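Acetyltransferase of GNAT family (Staphylococcus aureus subsp. aureus Mu50, PDB 3D8P) probably transfers an acetyl group from acetyl-coenzyme A to an acceptor amine, as other members of the GNAT family do. Local coordinates at residues F129-G134 with R155-N160; G67-I72 with K98-V103; N77-K82 with Q110-I115; I72-N77 with P144-K149. One frame throughout, in Å; residues are numbered along the deposited sequence.

Contact 1 (F129-G134 with R155-N160). With EDO (1,2-ethanediol), chain F.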
loop_
_atom_site.group_PDB
_atom_site.type_symbol
_atom_site.label_atom_id
_atom_site.label_comp_id
_atom_site.label_asym_id
_atom_site.label_seq_id
_atom_site.Cartn_x
_atom_site.Cartn_y
_atom_site.Cartn_z
ATOM N N PHE A 129 -6.541 -11.194 2.800
ATOM C CA PHE A 129 -7.046 -9.860 3.128
ATOM C C PHE A 129 -7.644 -9.163 1.895
ATOM O O PHE A 129 -8.755 -8.642 1.948
ATOM C CB PHE A 129 -5.944 -8.967 3.730
ATOM C CG PHE A 129 -6.375 -7.534 3.922
ATOM C CD1 PHE A 129 -7.116 -7.161 5.036
ATOM C CD2 PHE A 129 -6.075 -6.576 2.969
ATOM C CE1 PHE A 129 -7.537 -5.846 5.206
ATOM C CE2 PHE A 129 -6.487 -5.258 3.130
ATOM C CZ PHE A 129 -7.217 -4.887 4.244
ATOM N N TYR A 130 -6.907 -9.155 0.791
ATOM C CA TYR A 130 -7.404 -8.506 -0.426
ATOM C C TYR A 130 -8.667 -9.205 -0.930
ATOM O O TYR A 130 -9.625 -8.540 -1.262
ATOM C CB TYR A 130 -6.335 -8.459 -1.520
ATOM C CG TYR A 130 -5.075 -7.733 -1.110
ATOM C CD1 TYR A 130 -5.130 -6.433 -0.639
ATOM C CD2 TYR A 130 -3.822 -8.337 -1.222
ATOM C CE1 TYR A 130 -3.991 -5.753 -0.275
ATOM C CE2 TYR A 130 -2.673 -7.654 -0.853
ATOM C CZ TYR A 130 -2.770 -6.353 -0.369
ATOM O OH TYR A 130 -1.644 -5.639 0.006
ATOM N N SER A 131 -8.672 -10.539 -0.940
ATOM C CA SER A 131 -9.820 -11.311 -1.370
ATOM C C SER A 131 -11.061 -11.062 -0.524
ATOM O O SER A 131 -12.184 -11.187 -1.008
ATOM C CB SER A 131 -9.498 -12.802 -1.315
ATOM O OG SER A 131 -8.508 -13.143 -2.268
ATOM N N ASN A 132 -10.851 -10.778 0.756
ATOM C CA ASN A 132 -11.939 -10.526 1.692
ATOM C C ASN A 132 -12.364 -9.055 1.713
ATOM O O ASN A 132 -13.378 -8.718 2.340
ATOM C CB ASN A 132 -11.528 -10.960 3.101
ATOM C CG ASN A 132 -11.396 -12.463 3.235
ATOM O OD1 ASN A 132 -12.050 -13.224 2.532
ATOM N ND2 ASN A 132 -10.553 -12.895 4.157
ATOM N N ASN A 133 -11.612 -8.205 1.008
ATOM C CA ASN A 133 -11.886 -6.781 0.945
ATOM C C ASN A 133 -12.086 -6.224 -0.456
ATOM O O ASN A 133 -11.597 -5.149 -0.771
ATOM C CB ASN A 133 -10.822 -6.007 1.746
ATOM C CG ASN A 133 -11.004 -6.191 3.240
ATOM O OD1 ASN A 133 -11.897 -5.596 3.836
ATOM N ND2 ASN A 133 -10.191 -7.053 3.843
ATOM N N GLY A 134 -12.828 -6.965 -1.268
ATOM C CA GLY A 134 -13.353 -6.491 -2.553
ATOM C C GLY A 134 -12.467 -6.632 -3.771
ATOM O O GLY A 134 -12.795 -6.112 -4.830
ATOM N N ARG A 155 1.292 -12.117 -8.088
ATOM C CA ARG A 155 -0.157 -12.219 -7.927
ATOM C C ARG A 155 -0.726 -10.827 -8.113
ATOM O O ARG A 155 -0.188 -9.840 -7.559
ATOM C CB ARG A 155 -0.555 -12.783 -6.547
ATOM C CG ARG A 155 0.086 -14.131 -6.131
ATOM C CD ARG A 155 -0.618 -15.343 -6.656
ATOM N NE ARG A 155 -1.977 -15.467 -6.129
ATOM C CZ ARG A 155 -2.373 -16.224 -5.105
ATOM N NH1 ARG A 155 -1.522 -16.957 -4.393
ATOM N NH2 ARG A 155 -3.660 -16.236 -4.788
ATOM N N PHE A 156 -1.807 -10.735 -8.884
ATOM C CA PHE A 156 -2.407 -9.443 -9.248
ATOM C C PHE A 156 -3.872 -9.402 -8.904
ATOM O O PHE A 156 -4.564 -10.392 -9.018
ATOM C CB PHE A 156 -2.187 -9.142 -10.745
ATOM C CG PHE A 156 -0.751 -9.159 -11.124
ATOM C CD1 PHE A 156 0.055 -8.042 -10.867
ATOM C CD2 PHE A 156 -0.188 -10.301 -11.650
ATOM C CE1 PHE A 156 1.416 -8.076 -11.164
ATOM C CE2 PHE A 156 1.170 -10.364 -11.911
ATOM C CZ PHE A 156 1.960 -9.239 -11.704
ATOM N N TYR A 157 -4.335 -8.239 -8.491
ATOM C CA TYR A 157 -5.689 -8.077 -8.043
ATOM C C TYR A 157 -6.262 -6.730 -8.479
ATOM O O TYR A 157 -5.535 -5.809 -8.817
ATOM C CB TYR A 157 -5.765 -8.191 -6.513
ATOM C CG TYR A 157 -5.375 -9.517 -5.928
ATOM C CD1 TYR A 157 -4.041 -9.815 -5.668
ATOM C CD2 TYR A 157 -6.326 -10.466 -5.602
ATOM C CE1 TYR A 157 -3.666 -11.039 -5.104
ATOM C CE2 TYR A 157 -5.958 -11.692 -5.019
ATOM C CZ TYR A 157 -4.628 -11.965 -4.786
ATOM O OH TYR A 157 -4.237 -13.160 -4.240
ATOM N N TYR A 158 -7.587 -6.651 -8.469
ATOM C CA TYR A 158 -8.311 -5.450 -8.828
ATOM C C TYR A 158 -9.584 -5.322 -7.979
ATOM O O TYR A 158 -10.302 -6.288 -7.734
ATOM C CB TYR A 158 -8.666 -5.405 -10.331
ATOM C CG TYR A 158 -9.532 -4.208 -10.709
ATOM C CD1 TYR A 158 -8.974 -2.966 -10.959
ATOM C CD2 TYR A 158 -10.921 -4.339 -10.814
ATOM C CE1 TYR A 158 -9.790 -1.861 -11.289
ATOM C CE2 TYR A 158 -11.730 -3.266 -11.135
ATOM C CZ TYR A 158 -11.154 -2.018 -11.371
ATOM O OH TYR A 158 -11.960 -0.957 -11.719
ATOM N N ARG A 159 -9.820 -4.098 -7.522
ATOM C CA ARG A 159 -11.029 -3.744 -6.839
ATOM C C ARG A 159 -11.674 -2.594 -7.571
ATOM O O ARG A 159 -11.065 -1.543 -7.742
ATOM C CB ARG A 159 -10.765 -3.307 -5.399
ATOM C CG ARG A 159 -12.036 -2.818 -4.713
ATOM C CD ARG A 159 -11.916 -2.794 -3.207
ATOM N NE ARG A 159 -13.143 -2.272 -2.610
ATOM C CZ ARG A 159 -13.318 -2.048 -1.310
ATOM N NH1 ARG A 159 -12.354 -2.281 -0.433
ATOM N NH2 ARG A 159 -14.463 -1.543 -0.889
ATOM N N ASN A 160 -12.904 -2.814 -7.998
ATOM C CA ASN A 160 -13.724 -1.816 -8.656
ATOM C C ASN A 160 -14.393 -0.913 -7.641
ATOM O O ASN A 160 -14.996 -1.388 -6.675
ATOM C CB ASN A 160 -14.831 -2.475 -9.461
ATOM C CG ASN A 160 -15.412 -1.543 -10.509
ATOM O OD1 ASN A 160 -14.690 -1.083 -11.411
ATOM N ND2 ASN A 160 -16.728 -1.284 -10.420
HETATM C C1 EDO F . 2.558 -6.350 1.214
HETATM O O1 EDO F . 2.571 -4.994 0.734
HETATM C C2 EDO F . 1.209 -7.000 0.964
HETATM O O2 EDO F . 0.992 -7.189 -0.448
HETATM O O HOH W 1 -6.454 -14.880 -3.077
HETATM O O HOH W 2 -15.241 -4.679 -5.511
#
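R159 runs its side chain past the backbone of N133 and G134, where the chain leaves helix 124-132. CG stands anti to the backbone N (chi1 175°) and lies 3.4 Å from G134 O; from there the chain is extended as far as NE. It continues past N133 O, which is 3.0 Å from R159 NH1 and oblique to the guanidinium plane. G134 itself has a positive phi, and the backbone turns there without a side chain against the arginine. L100, I104 and F135 also touch the R159 side chain.

Within the last turn of the helix, S131 lies beside Y157. S131 OG is 4.0 Å from Y157 CE2, and a water bridges the two side chains, 2.8 Å from S131 OG and 3.0 Å from Y157 OH. Q127, one helical turn earlier, takes part as well: its side-chain nitrogen bonds to Y157 OH and its carbonyl to S131 OG. Y130, the residue before S131, turns toward the sheet and touches L117 and M84, and its hydroxyl shares a hydrogen bond with O2 of an ethanediol molecule, probably from the crystallisation liquor.

Behind the first shell, N133 ND2 donates to F129 O at 2.9 Å while sitting over one face of the F129 ring, toward its rim. That bond ties the asparagine back to the last helical turn. N133 O, just past the helix end, is the carbonyl near the guanidinium and would suit its positive charge; G134 O rests against the aliphatic CG.

Contact 2 (G67-I72 with K98-V103)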
loop_
_atom_site.group_PDB
_atom_site.type_symbol
_atom_site.label_atom_id
_atom_site.label_comp_id
_atom_site.label_asym_id
_atom_site.label_seq_id
_atom_site.Cartn_x
_atom_site.Cartn_y
_atom_site.Cartn_z
ATOM N N GLY A 67 1.283 1.021 10.692
ATOM C CA GLY A 67 0.796 0.603 9.420
ATOM C C GLY A 67 1.027 1.636 8.322
ATOM O O GLY A 67 1.180 2.850 8.583
ATOM N N THR A 68 1.040 1.154 7.081
ATOM C CA THR A 68 1.279 2.012 5.931
ATOM C C THR A 68 0.414 1.601 4.754
ATOM O O THR A 68 -0.003 0.435 4.641
ATOM C CB THR A 68 2.790 1.970 5.462
ATOM O OG1 THR A 68 3.125 0.654 5.031
ATOM C CG2 THR A 68 3.757 2.408 6.592
ATOM N N ILE A 69 0.162 2.555 3.864
ATOM C CA ILE A 69 -0.545 2.246 2.610
ATOM C C ILE A 69 -0.295 3.376 1.630
ATOM O O ILE A 69 -0.432 4.531 1.971
ATOM C CB ILE A 69 -2.082 2.013 2.827
ATOM C CG1 ILE A 69 -2.690 1.175 1.702
ATOM C CG2 ILE A 69 -2.837 3.345 2.969
ATOM C CD1 ILE A 69 -4.164 0.841 1.937
ATOM N N GLY A 70 0.085 3.018 0.417
ATOM C CA GLY A 70 0.311 3.967 -0.659
ATOM C C GLY A 70 -0.599 3.712 -1.854
ATOM O O GLY A 70 -1.113 2.610 -2.042
ATOM N N LEU A 71 -0.795 4.748 -2.657
ATOM C CA LEU A 71 -1.548 4.642 -3.888
ATOM C C LEU A 71 -0.895 5.500 -4.939
ATOM O O LEU A 71 -0.585 6.695 -4.688
ATOM C CB LEU A 71 -3.002 5.114 -3.714
ATOM C CG LEU A 71 -3.935 4.845 -4.909
ATOM C CD1 LEU A 71 -4.642 3.497 -4.801
ATOM C CD2 LEU A 71 -4.953 5.922 -5.108
ATOM N N ILE A 72 -0.674 4.914 -6.117
ATOM C CA ILE A 72 -0.293 5.723 -7.278
ATOM C C ILE A 72 -1.452 5.812 -8.265
ATOM O O ILE A 72 -2.231 4.889 -8.447
ATOM C CB ILE A 72 1.032 5.284 -7.992
ATOM C CG1 ILE A 72 0.946 3.861 -8.506
ATOM C CG2 ILE A 72 2.239 5.462 -7.044
ATOM C CD1 ILE A 72 2.021 3.497 -9.552
ATOM N N LYS A 98 -8.944 -0.195 8.059
ATOM C CA LYS A 98 -8.989 1.255 8.247
ATOM C C LYS A 98 -8.107 2.011 7.237
ATOM O O LYS A 98 -8.507 3.064 6.719
ATOM C CB LYS A 98 -8.590 1.631 9.681
ATOM C CG LYS A 98 -9.596 1.202 10.742
ATOM N N LEU A 99 -6.906 1.486 6.983
ATOM C CA LEU A 99 -6.021 2.052 5.956
ATOM C C LEU A 99 -6.683 1.988 4.581
ATOM O O LEU A 99 -6.771 3.004 3.888
ATOM C CB LEU A 99 -4.664 1.327 5.921
ATOM C CG LEU A 99 -3.709 1.697 7.062
ATOM C CD1 LEU A 99 -2.580 0.707 7.144
ATOM C CD2 LEU A 99 -3.190 3.131 6.915
ATOM N N LEU A 100 -7.175 0.808 4.205
ATOM C CA LEU A 100 -7.842 0.625 2.922
ATOM C C LEU A 100 -9.055 1.528 2.750
ATOM O O LEU A 100 -9.223 2.170 1.722
ATOM C CB LEU A 100 -8.265 -0.833 2.749
ATOM C CG LEU A 100 -8.803 -1.280 1.388
ATOM C CD1 LEU A 100 -7.833 -0.886 0.282
ATOM C CD2 LEU A 100 -9.089 -2.803 1.413
ATOM N N ASP A 101 -9.905 1.562 3.764
ATOM C CA ASP A 101 -11.077 2.442 3.787
ATOM C C ASP A 101 -10.721 3.908 3.518
ATOM O O ASP A 101 -11.467 4.619 2.823
ATOM C CB ASP A 101 -11.776 2.340 5.157
ATOM C CG ASP A 101 -12.568 1.029 5.337
ATOM O OD1 ASP A 101 -12.839 0.320 4.338
ATOM O OD2 ASP A 101 -12.945 0.729 6.494
ATOM N N LYS A 102 -9.591 4.356 4.081
ATOM C CA LYS A 102 -9.112 5.721 3.896
ATOM C C LYS A 102 -8.763 5.957 2.450
ATOM O O LYS A 102 -9.073 6.999 1.886
ATOM C CB LYS A 102 -7.887 5.978 4.769
ATOM C CG LYS A 102 -7.351 7.410 4.740
ATOM C CD LYS A 102 -8.371 8.407 5.216
ATOM C CE LYS A 102 -7.755 9.754 5.431
ATOM N NZ LYS A 102 -8.778 10.772 5.751
ATOM N N VAL A 103 -8.063 4.992 1.868
ATOM C CA VAL A 103 -7.735 5.007 0.440
ATOM C C VAL A 103 -9.038 4.988 -0.403
ATOM O O VAL A 103 -9.214 5.835 -1.264
ATOM C CB VAL A 103 -6.744 3.832 0.052
ATOM C CG1 VAL A 103 -6.613 3.656 -1.457
ATOM C CG2 VAL A 103 -5.352 4.069 0.659
#
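I69 and L99 lie side by side, pointing opposite ways, the isoleucine rising from strand 65-73 and the leucine coming down from helix 95-109. I69 CG2 comes within 4.0 Å of L99 CD2, while L99 CD1 goes on beyond it to the strand backbone, 3.6 Å from T68 O. I69 CG1 is anti to the backbone N (chi1 -157°), which leaves CG2 in the crowded position between N and the carbonyl carbon. CG2 then presses on V103 CG2 at 3.5 Å, a tight fit for two methyls whose side chains cross obliquely. The other branch of I69 ends at CD1, which lies against the helix backbone at L100 N, 3.8 Å away. L71 takes up the second branch of V103: L71 CD1 is 3.9 Å from V103 CG1. All the side-chain pairs are apolar, no hydrogen bond crosses, and the touching residues are buried.

The axes of segments 67-72 and 98-103 run nearly the same way, 26° apart and 8.7 Å at closest approach. Strand 65-73 is flanked by 54-59 and 78-86; W56 and Q54 of the first also touch V103, and L81 of the second touches I69. T68 points to the opposite face of the sheet, where L17 and F20 of helix 14-28 pack on it.

Contact 3 (N77-K82 with Q110-I115)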
loop_
_atom_site.group_PDB
_atom_site.type_symbol
_atom_site.label_atom_id
_atom_site.label_comp_id
_atom_site.label_asym_id
_atom_site.label_seq_id
_atom_site.Cartn_x
_atom_site.Cartn_y
_atom_site.Cartn_z
ATOM N N ASN A 77 -8.021 6.953 -15.244
ATOM C CA ASN A 77 -8.619 7.062 -13.926
ATOM C C ASN A 77 -8.530 5.812 -13.064
ATOM O O ASN A 77 -9.369 5.606 -12.189
ATOM C CB ASN A 77 -10.065 7.554 -14.016
ATOM C CG ASN A 77 -10.154 8.913 -14.639
ATOM O OD1 ASN A 77 -9.394 9.818 -14.284
ATOM N ND2 ASN A 77 -11.056 9.066 -15.607
HETATM N N MSE A 78 -7.482 5.018 -13.275
HETATM C CA MSE A 78 -7.244 3.877 -12.433
HETATM C C MSE A 78 -6.114 4.211 -11.449
HETATM O O MSE A 78 -5.561 5.307 -11.457
HETATM C CB MSE A 78 -6.933 2.656 -13.288
HETATM C CG MSE A 78 -8.066 2.217 -14.209
HETATM SE SE MSE A 78 -9.549 1.574 -13.144
HETATM C CE MSE A 78 -10.462 0.480 -14.432
ATOM N N SER A 79 -5.788 3.255 -10.590
ATOM C CA SER A 79 -4.768 3.468 -9.555
ATOM C C SER A 79 -4.120 2.144 -9.188
ATOM O O SER A 79 -4.658 1.079 -9.518
ATOM C CB SER A 79 -5.412 4.067 -8.318
ATOM O OG SER A 79 -6.335 3.158 -7.746
ATOM N N ALA A 80 -2.960 2.227 -8.535
ATOM C CA ALA A 80 -2.252 1.076 -8.015
ATOM C C ALA A 80 -1.933 1.239 -6.524
ATOM O O ALA A 80 -1.364 2.268 -6.094
ATOM C CB ALA A 80 -0.983 0.845 -8.804
ATOM N N LEU A 81 -2.278 0.211 -5.752
ATOM C CA LEU A 81 -1.981 0.156 -4.318
ATOM C C LEU A 81 -0.520 -0.271 -4.132
ATOM O O LEU A 81 -0.030 -1.134 -4.842
ATOM C CB LEU A 81 -2.935 -0.790 -3.599
ATOM C CG LEU A 81 -3.188 -0.573 -2.114
ATOM C CD1 LEU A 81 -4.020 0.704 -1.877
ATOM C CD2 LEU A 81 -3.897 -1.773 -1.477
ATOM N N LYS A 82 0.169 0.395 -3.211
ATOM C CA LYS A 82 1.561 0.144 -2.922
ATOM C C LYS A 82 1.859 0.156 -1.433
ATOM O O LYS A 82 1.163 0.799 -0.647
ATOM C CB LYS A 82 2.441 1.181 -3.602
ATOM C CG LYS A 82 2.177 1.321 -5.104
ATOM C CD LYS A 82 3.440 1.432 -5.898
ATOM C CE LYS A 82 3.984 0.072 -6.238
ATOM N NZ LYS A 82 3.168 -0.589 -7.305
ATOM N N GLN A 110 -11.548 11.704 -5.445
ATOM C CA GLN A 110 -10.684 12.060 -6.562
ATOM C C GLN A 110 -11.061 11.435 -7.906
ATOM O O GLN A 110 -10.290 11.522 -8.854
ATOM C CB GLN A 110 -9.233 11.776 -6.182
ATOM C CG GLN A 110 -8.748 12.742 -5.089
ATOM C CD GLN A 110 -7.380 12.408 -4.535
ATOM O OE1 GLN A 110 -6.615 11.642 -5.133
ATOM N NE2 GLN A 110 -7.058 12.990 -3.374
ATOM N N ASN A 111 -12.261 10.863 -7.995
ATOM C CA ASN A 111 -12.773 10.232 -9.231
ATOM C C ASN A 111 -11.924 9.086 -9.798
ATOM O O ASN A 111 -11.729 8.971 -11.018
ATOM C CB ASN A 111 -13.027 11.317 -10.290
ATOM C CG ASN A 111 -14.075 12.317 -9.835
ATOM O OD1 ASN A 111 -15.221 11.941 -9.565
ATOM N ND2 ASN A 111 -13.685 13.595 -9.722
ATOM N N ILE A 112 -11.401 8.259 -8.899
ATOM C CA ILE A 112 -10.644 7.074 -9.282
ATOM C C ILE A 112 -11.636 5.923 -9.303
ATOM O O ILE A 112 -12.366 5.696 -8.342
ATOM C CB ILE A 112 -9.453 6.818 -8.344
ATOM C CG1 ILE A 112 -8.404 7.915 -8.550
ATOM C CG2 ILE A 112 -8.839 5.437 -8.579
ATOM C CD1 ILE A 112 -7.295 7.901 -7.518
ATOM N N ASP A 113 -11.669 5.223 -10.431
ATOM C CA ASP A 113 -12.607 4.147 -10.697
ATOM C C ASP A 113 -12.226 2.782 -10.155
ATOM O O ASP A 113 -13.091 1.909 -9.989
ATOM C CB ASP A 113 -12.793 4.037 -12.209
ATOM C CG ASP A 113 -13.573 5.210 -12.771
ATOM O OD1 ASP A 113 -14.424 5.727 -12.030
ATOM O OD2 ASP A 113 -13.339 5.610 -13.927
ATOM N N GLY A 114 -10.954 2.587 -9.852
ATOM C CA GLY A 114 -10.519 1.267 -9.435
ATOM C C GLY A 114 -9.112 1.255 -8.949
ATOM O O GLY A 114 -8.399 2.196 -9.187
ATOM N N ILE A 115 -8.740 0.134 -8.330
ATOM C CA ILE A 115 -7.463 -0.074 -7.688
ATOM C C ILE A 115 -6.904 -1.428 -8.081
ATOM O O ILE A 115 -7.518 -2.475 -7.805
ATOM C CB ILE A 115 -7.604 -0.056 -6.112
ATOM C CG1 ILE A 115 -8.315 1.219 -5.628
ATOM C CG2 ILE A 115 -6.228 -0.225 -5.441
ATOM C CD1 ILE A 115 -8.559 1.285 -4.127
#
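S79 and G114 meet at the beginnings of the two parallel strands of a beta-alpha-beta unit, 78-86 and 114-119, joined through helix 95-109. In the GNAT fold such a pair, the fourth and fifth strands, typically splays further along to admit acetyl-coenzyme A; here, where they begin, the strands are still together.

Start at the CB of S79. It lies 3.7 Å from I112 CG2, beside the methyl of the residue that leads into the second strand. With chi1 at 64°, OG sits between the backbone N and the carbonyl carbon, and this turns it onto the neighbouring chain: it donates to G114 O at 2.7 Å, tilted 23° from the carbonyl plane. S79 OG also lies 3.5 Å from I115 CG1, so the hydroxyl has isoleucine carbons beside it as well as its bond. I115 CG2 touches L81 CB at 3.8 Å; V103 and C107 of the helix cover this apolar side.

Nearer the start of the strand, D113 N donates to N77 O at 2.9 Å, almost in line with the carbonyl bond. D113 comes two residues after N111, the C-prime residue of the Schellman motif that ends helix 95-109. M78, present as selenomethionine, bends at chi2, and its selenium comes to rest 3.7 Å from G114 N.

Contact 4 (I72-N77 with P144-K149)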
loop_
_atom_site.group_PDB
_atom_site.type_symbol
_atom_site.label_atom_id
_atom_site.label_comp_id
_atom_site.label_asym_id
_atom_site.label_seq_id
_atom_site.Cartn_x
_atom_site.Cartn_y
_atom_site.Cartn_z
ATOM N N ILE A 72 -0.674 4.914 -6.117
ATOM C CA ILE A 72 -0.293 5.723 -7.278
ATOM C C ILE A 72 -1.452 5.812 -8.265
ATOM O O ILE A 72 -2.231 4.889 -8.447
ATOM C CB ILE A 72 1.032 5.284 -7.992
ATOM C CG1 ILE A 72 0.946 3.861 -8.506
ATOM C CG2 ILE A 72 2.239 5.462 -7.044
ATOM C CD1 ILE A 72 2.021 3.497 -9.552
ATOM N N ARG A 73 -1.534 6.952 -8.915
ATOM C CA ARG A 73 -2.510 7.200 -9.922
ATOM C C ARG A 73 -1.997 6.754 -11.304
ATOM O O ARG A 73 -0.895 7.094 -11.703
ATOM C CB ARG A 73 -2.874 8.686 -9.893
ATOM C CG ARG A 73 -3.917 9.028 -10.907
ATOM C CD ARG A 73 -4.798 10.158 -10.484
ATOM N NE ARG A 73 -6.033 10.096 -11.267
ATOM C CZ ARG A 73 -7.176 10.685 -10.930
ATOM N NH1 ARG A 73 -7.263 11.382 -9.802
ATOM N NH2 ARG A 73 -8.240 10.556 -11.720
ATOM N N LEU A 74 -2.798 5.954 -12.011
ATOM C CA LEU A 74 -2.449 5.459 -13.357
ATOM C C LEU A 74 -3.203 6.280 -14.378
ATOM O O LEU A 74 -3.922 7.179 -13.995
ATOM C CB LEU A 74 -2.864 4.002 -13.510
ATOM C CG LEU A 74 -2.380 3.006 -12.460
ATOM C CD1 LEU A 74 -2.892 1.621 -12.865
ATOM C CD2 LEU A 74 -0.831 3.065 -12.313
ATOM N N ASP A 75 -3.044 5.969 -15.667
ATOM C CA ASP A 75 -3.857 6.597 -16.731
ATOM C C ASP A 75 -5.301 6.050 -16.664
ATOM O O ASP A 75 -5.566 5.072 -15.987
ATOM C CB ASP A 75 -3.286 6.300 -18.139
ATOM C CG ASP A 75 -3.688 7.352 -19.196
ATOM O OD1 ASP A 75 -4.405 8.340 -18.879
ATOM O OD2 ASP A 75 -3.259 7.223 -20.367
ATOM N N ASN A 76 -6.228 6.710 -17.340
ATOM C CA ASN A 76 -7.591 6.191 -17.508
ATOM C C ASN A 76 -8.339 6.038 -16.157
ATOM O O ASN A 76 -9.141 5.110 -15.957
ATOM C CB ASN A 76 -7.535 4.861 -18.293
ATOM C CG ASN A 76 -8.924 4.291 -18.664
ATOM O OD1 ASN A 76 -9.782 4.976 -19.240
ATOM N ND2 ASN A 76 -9.116 3.004 -18.374
ATOM N N ASN A 77 -8.021 6.953 -15.244
ATOM C CA ASN A 77 -8.619 7.062 -13.926
ATOM C C ASN A 77 -8.530 5.812 -13.064
ATOM O O ASN A 77 -9.369 5.606 -12.189
ATOM C CB ASN A 77 -10.065 7.554 -14.016
ATOM C CG ASN A 77 -10.154 8.913 -14.639
ATOM O OD1 ASN A 77 -9.394 9.818 -14.284
ATOM N ND2 ASN A 77 -11.056 9.066 -15.607
ATOM N N PRO A 144 -3.428 -3.020 -17.069
ATOM C CA PRO A 144 -3.349 -1.963 -18.072
ATOM C C PRO A 144 -1.907 -1.565 -18.348
ATOM O O PRO A 144 -1.038 -1.828 -17.533
ATOM C CB PRO A 144 -4.118 -0.822 -17.412
ATOM C CG PRO A 144 -3.966 -1.043 -15.996
ATOM C CD PRO A 144 -3.922 -2.499 -15.785
ATOM N N SER A 145 -1.651 -0.932 -19.490
ATOM C CA SER A 145 -0.285 -0.561 -19.868
ATOM C C SER A 145 0.445 0.416 -18.918
ATOM O O SER A 145 1.665 0.403 -18.881
ATOM C CB SER A 145 -0.261 0.007 -21.292
ATOM O OG SER A 145 -1.050 1.192 -21.345
ATOM N N SER A 146 -0.265 1.255 -18.170
ATOM C CA SER A 146 0.415 2.200 -17.272
ATOM C C SER A 146 0.650 1.631 -15.900
ATOM O O SER A 146 1.218 2.314 -15.033
ATOM C CB SER A 146 -0.315 3.576 -17.172
ATOM O OG SER A 146 -1.641 3.463 -16.702
ATOM N N PHE A 147 0.204 0.392 -15.682
ATOM C CA PHE A 147 0.483 -0.279 -14.450
ATOM C C PHE A 147 1.947 -0.736 -14.506
ATOM O O PHE A 147 2.321 -1.488 -15.421
ATOM C CB PHE A 147 -0.479 -1.447 -14.225
ATOM C CG PHE A 147 -0.190 -2.236 -12.975
ATOM C CD1 PHE A 147 0.759 -3.257 -12.985
ATOM C CD2 PHE A 147 -0.852 -1.958 -11.786
ATOM C CE1 PHE A 147 1.049 -3.970 -11.818
ATOM C CE2 PHE A 147 -0.568 -2.679 -10.608
ATOM C CZ PHE A 147 0.377 -3.675 -10.629
ATOM N N PRO A 148 2.783 -0.288 -13.539
ATOM C CA PRO A 148 4.190 -0.675 -13.559
ATOM C C PRO A 148 4.383 -2.135 -13.167
ATOM O O PRO A 148 4.048 -2.500 -12.052
ATOM C CB PRO A 148 4.844 0.246 -12.509
ATOM C CG PRO A 148 3.794 1.140 -12.002
ATOM C CD PRO A 148 2.467 0.560 -12.376
ATOM N N LYS A 149 4.921 -2.964 -14.054
ATOM C CA LYS A 149 5.075 -4.387 -13.718
ATOM C C LYS A 149 6.389 -4.613 -12.951
ATOM O O LYS A 149 7.427 -4.093 -13.349
ATOM C CB LYS A 149 4.955 -5.287 -14.966
ATOM C CG LYS A 149 3.502 -5.444 -15.500
ATOM C CD LYS A 149 3.369 -6.519 -16.594
#
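The F147 ring receives L74 at its edge, with L74 CD1 near the plane of the ring; A80 and Y116 of the sheet also touch the phenylalanine. The same methyl is 4.1 Å from F147 CB, the two side chains crossing at a slant. A second flat group, the guanidinium of R73, has N77 at its edge: NH2 donates in the guanidinium plane to N77 OD1 at 2.9 Å, though the angle at hydrogen is a bent 134°. NH1 of the same arginine reaches the carbonyl of Q110.

L74 fills the centre of the contact. CG is anti to the carbonyl carbon (chi1 -53°), and its branches end on different partners: CD1 also meets P144 CG at 4.2 Å, while CD2 lies 3.5 Å from S146 O, beside P148 CD. Further back along strand 65-73, I72 and P148 reach toward each other tip to tip, CD1 to CG at 3.8 Å.

One hydrogen bond crosses between the segments. D75 N donates to S146 OG at 3.1 Å with an angle of 156°, and that hydroxyl also lies against L74 CB. S146 is presented by a type I beta turn from P144 to F147, closed by F147 N to P144 O. In the other segment, N76 and N77 both have positive phi, as the chain reverses toward strand 78-86.

What meets here, then, is the connection of a beta-hairpin, strands 65-73 and 78-86, and the long loop between strands 136-138 and 155-160, held by L74, the I72-P148 contact and one hydrogen bond to the S146 hydroxyl.

How the contacts relate
All four contacts reach one mixed sheet. Contacts 2 and 3 have centres about 12 Å apart and are tied together through helix 95-109, which packs on strand 65-73 in contact 2 and, in the beta-alpha-beta unit of contact 3, leads into strand 114-119. Contact 4, centred about 8 Å from contact 3, shares N77 with it, and the loop it closes holds contact 3 within it. Contact 1 comes after contacts 2 and 3 along the chain and adds helix 124-132; its strand 155-160 neighbours 114-119, and R159 and N133 touch L100 of contact 2. Contacts 1 and 4, about 17 Å apart, meet where F156 touches F147. Together they join the central strands of a GNAT fold to two helices and a late loop.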